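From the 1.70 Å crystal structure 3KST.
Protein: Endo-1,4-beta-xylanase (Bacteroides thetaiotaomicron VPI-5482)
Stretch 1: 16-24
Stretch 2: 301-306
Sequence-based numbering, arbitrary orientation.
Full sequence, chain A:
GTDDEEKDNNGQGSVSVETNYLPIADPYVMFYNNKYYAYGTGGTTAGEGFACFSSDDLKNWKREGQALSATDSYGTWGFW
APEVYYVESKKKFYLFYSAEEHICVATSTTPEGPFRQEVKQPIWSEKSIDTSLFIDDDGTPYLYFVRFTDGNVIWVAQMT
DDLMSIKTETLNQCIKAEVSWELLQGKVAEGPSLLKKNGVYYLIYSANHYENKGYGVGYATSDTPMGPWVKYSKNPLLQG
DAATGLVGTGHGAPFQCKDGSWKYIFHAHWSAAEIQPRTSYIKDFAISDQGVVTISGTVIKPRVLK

Stretch 1 16-24: SVETNYLPI
Stretch 2, residues 301-306: KPRVLK

A beta bulge lets one strand keep its partner while the chain turns a corner, and the joining of the two ends of this xylanase chain is a compact example. Around Val17 and Thr19 the first stretch pairs antiparallel with the C-terminal strand 303-305; from Asn20 onward it is loop. Val17 faces Leu305 as a non-hydrogen-bonded pair (CA-CA 4.6 Å), whereas Thr19 faces Val304 as a hydrogen-bonded pair (CA-CA 5.2 Å), so the register slips by one residue around Glu18.

The slip is absorbed by a single acceptor. Glu18, at phi/psi -86/-51, breaks the extended run between Val17 (-91/128) and Thr19 (-149/149), and Val304 O receives both Glu18 N (2.8 Å) and Thr19 N (3.2 Å). Val304 N returns a bond to Thr19 O at 2.8 Å, and Lys306 N closes the ladder on Ser16 O at 3.1 Å.

Side chains follow this framework. At the bulge, Glu18 points its CA-to-CB bond toward the opposing strand; chi1 and chi2 are both t, with chi3 at -75°. Lys306 starts sideways, but its p, t, p, t chain brings its end nearer, and Glu18 OE1 meets Lys306 NZ in a 3.4 Å salt bridge. At the other end of Lys306, water 1 accepts from Ser16 N (2.7 Å) and donates to the terminal carboxylate at Lys306 O (2.6 Å).

Val17 and Leu305 diverge at CB, yet Leu305, with chi1 m and chi2 t, sends its end back, so that Leu305 CD2 lies 4.0 Å from CG2 of the t rotamer of Val17. The same Val17 CG2 approaches Arg303 NH1 obliquely at 3.8 Å. Arg303 leaves its backbone with chi1 p and then extends, chi2 and chi3 t and chi4 167°; water 3 joins its NH1 (2.9 Å) to Asn20 OD1 (2.7 Å), with Asn20 at chi1 -70° and chi2 -43°.

Thr19 and Val304 share a sheet face, both with chi1 t, and Thr19 CG2 packs 3.6 Å from Val304 CB. Thr19 OG1 takes a weak bond from Tyr21 N (3.4 Å). Tyr21 itself, chi1 m and chi2 89°, directs CB away; its backbone makes the approach, with Tyr21 CA 3.3 Å from Pro302 O in a CA-H...O contact.

Beyond Thr19 in the first stretch, a second apolar cluster forms. Leu22, chi1 t and chi2 p, sets CB 3.5 Å from CG of the C-gamma-endo Pro302 and CD1 4.0 Å from Val304 CG2. That same methyl of Val304 lies 3.9 Å from Pro23 CD, so buried Val304 anchors both the backbone ladder and the apolar cluster.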

# COMPACT_ATOMS: atom_id res chain seq x y z
N SER A 16 -11.69 -26.55 -3.70
CA SER A 16 -12.83 -25.94 -2.97
C SER A 16 -12.55 -24.51 -2.51
O SER A 16 -11.40 -24.12 -2.34
CB SER A 16 -13.25 -26.81 -1.79
OG SER A 16 -12.19 -26.97 -0.88
N VAL A 17 -13.64 -23.77 -2.28
CA VAL A 17 -13.59 -22.36 -1.96
C VAL A 17 -13.51 -22.08 -0.45
O VAL A 17 -14.31 -22.60 0.31
CB VAL A 17 -14.84 -21.63 -2.52
CG1 VAL A 17 -14.85 -20.16 -2.11
CG2 VAL A 17 -14.95 -21.79 -4.04
N GLU A 18 -12.53 -21.27 -0.02
CA GLU A 18 -12.46 -20.83 1.39
C GLU A 18 -13.36 -19.59 1.50
O GLU A 18 -14.20 -19.48 2.41
CB GLU A 18 -11.02 -20.52 1.81
CG GLU A 18 -10.88 -20.12 3.25
CD GLU A 18 -9.43 -19.91 3.64
OE1 GLU A 18 -8.72 -20.91 3.80
OE2 GLU A 18 -9.03 -18.75 3.83
N THR A 19 -13.13 -18.64 0.61
CA THR A 19 -13.95 -17.43 0.54
C THR A 19 -14.03 -16.92 -0.89
O THR A 19 -13.07 -17.09 -1.65
CB THR A 19 -13.41 -16.32 1.47
OG1 THR A 19 -14.22 -15.15 1.35
CG2 THR A 19 -11.97 -15.97 1.15
N ASN A 20 -15.15 -16.29 -1.25
CA ASN A 20 -15.33 -15.65 -2.58
C ASN A 20 -14.72 -14.23 -2.68
O ASN A 20 -15.05 -13.49 -3.59
CB ASN A 20 -16.83 -15.64 -2.98
CG ASN A 20 -17.35 -17.04 -3.31
OD1 ASN A 20 -16.68 -17.82 -3.99
ND2 ASN A 20 -18.58 -17.34 -2.87
N TYR A 21 -13.85 -13.87 -1.75
CA TYR A 21 -13.22 -12.54 -1.69
C TYR A 21 -11.77 -12.72 -1.31
O TYR A 21 -11.39 -13.80 -0.90
CB TYR A 21 -13.88 -11.70 -0.60
CG TYR A 21 -15.34 -11.63 -0.76
CD1 TYR A 21 -16.16 -12.59 -0.17
CD2 TYR A 21 -15.93 -10.64 -1.56
CE1 TYR A 21 -17.53 -12.57 -0.36
CE2 TYR A 21 -17.31 -10.60 -1.75
CZ TYR A 21 -18.11 -11.57 -1.14
OH TYR A 21 -19.46 -11.52 -1.31
N LEU A 22 -10.98 -11.67 -1.46
CA LEU A 22 -9.61 -11.65 -0.93
C LEU A 22 -9.75 -10.77 0.33
O LEU A 22 -9.79 -9.53 0.23
CB LEU A 22 -8.62 -11.11 -1.96
CG LEU A 22 -7.19 -11.03 -1.41
CD1 LEU A 22 -6.74 -12.37 -0.81
CD2 LEU A 22 -6.23 -10.56 -2.48
N PRO A 23 -9.82 -11.40 1.52
CA PRO A 23 -10.28 -10.71 2.70
C PRO A 23 -9.25 -9.82 3.42
O PRO A 23 -9.00 -10.01 4.62
CB PRO A 23 -10.78 -11.86 3.57
CG PRO A 23 -9.82 -12.93 3.30
CD PRO A 23 -9.49 -12.82 1.84
N ILE A 24 -8.71 -8.84 2.71
CA ILE A 24 -7.75 -7.86 3.29
C ILE A 24 -8.11 -6.44 2.87
O ILE A 24 -8.78 -6.22 1.84
CB ILE A 24 -6.28 -8.13 2.87
CG1 ILE A 24 -6.11 -8.10 1.32
CG2 ILE A 24 -5.79 -9.48 3.42
CD1 ILE A 24 -4.71 -8.39 0.80
N LYS A 301 -12.45 -9.97 -9.45
CA LYS A 301 -13.00 -10.25 -8.13
C LYS A 301 -12.26 -11.48 -7.65
O LYS A 301 -12.65 -12.59 -8.00
CB LYS A 301 -14.50 -10.56 -8.22
CG LYS A 301 -15.36 -9.36 -8.53
CD LYS A 301 -16.83 -9.72 -8.41
CE LYS A 301 -17.71 -8.52 -8.66
NZ LYS A 301 -19.12 -8.93 -8.76
N PRO A 302 -11.17 -11.29 -6.87
CA PRO A 302 -10.42 -12.48 -6.45
C PRO A 302 -11.15 -13.34 -5.40
O PRO A 302 -12.08 -12.89 -4.72
CB PRO A 302 -9.12 -11.87 -5.89
CG PRO A 302 -9.60 -10.63 -5.24
CD PRO A 302 -10.66 -10.08 -6.19
N ARG A 303 -10.73 -14.59 -5.28
CA ARG A 303 -11.29 -15.51 -4.26
C ARG A 303 -10.14 -16.32 -3.70
O ARG A 303 -9.08 -16.38 -4.34
CB ARG A 303 -12.35 -16.43 -4.87
CG ARG A 303 -11.86 -17.23 -6.06
CD ARG A 303 -12.90 -18.19 -6.55
NE ARG A 303 -12.31 -19.16 -7.48
CZ ARG A 303 -12.90 -20.29 -7.90
NH1 ARG A 303 -14.14 -20.64 -7.52
NH2 ARG A 303 -12.23 -21.09 -8.73
N VAL A 304 -10.37 -16.97 -2.55
CA VAL A 304 -9.34 -17.79 -1.90
C VAL A 304 -9.79 -19.23 -1.89
O VAL A 304 -10.93 -19.51 -1.49
CB VAL A 304 -9.04 -17.34 -0.47
CG1 VAL A 304 -7.96 -18.25 0.13
CG2 VAL A 304 -8.57 -15.89 -0.46
N LEU A 305 -8.89 -20.11 -2.34
CA LEU A 305 -9.10 -21.55 -2.42
C LEU A 305 -8.20 -22.31 -1.47
O LEU A 305 -7.14 -21.81 -1.06
CB LEU A 305 -8.78 -22.02 -3.84
CG LEU A 305 -9.47 -21.29 -4.99
CD1 LEU A 305 -9.04 -21.88 -6.34
CD2 LEU A 305 -11.02 -21.28 -4.84
N LYS A 306 -8.60 -23.53 -1.15
CA LYS A 306 -7.80 -24.45 -0.31
C LYS A 306 -7.72 -25.87 -0.90
O LYS A 306 -8.22 -26.13 -2.00
CB LYS A 306 -8.36 -24.48 1.09
CG LYS A 306 -9.83 -24.88 1.20
CD LYS A 306 -10.26 -24.98 2.68
CE LYS A 306 -10.36 -23.62 3.35
NZ LYS A 306 -10.50 -23.65 4.84
OXT LYS A 306 -7.14 -26.77 -0.27
O HOH W 1 -9.27 -25.58 -4.33
O HOH W 2 -14.75 -13.98 -6.31
O HOH W 3 -16.20 -18.97 -6.41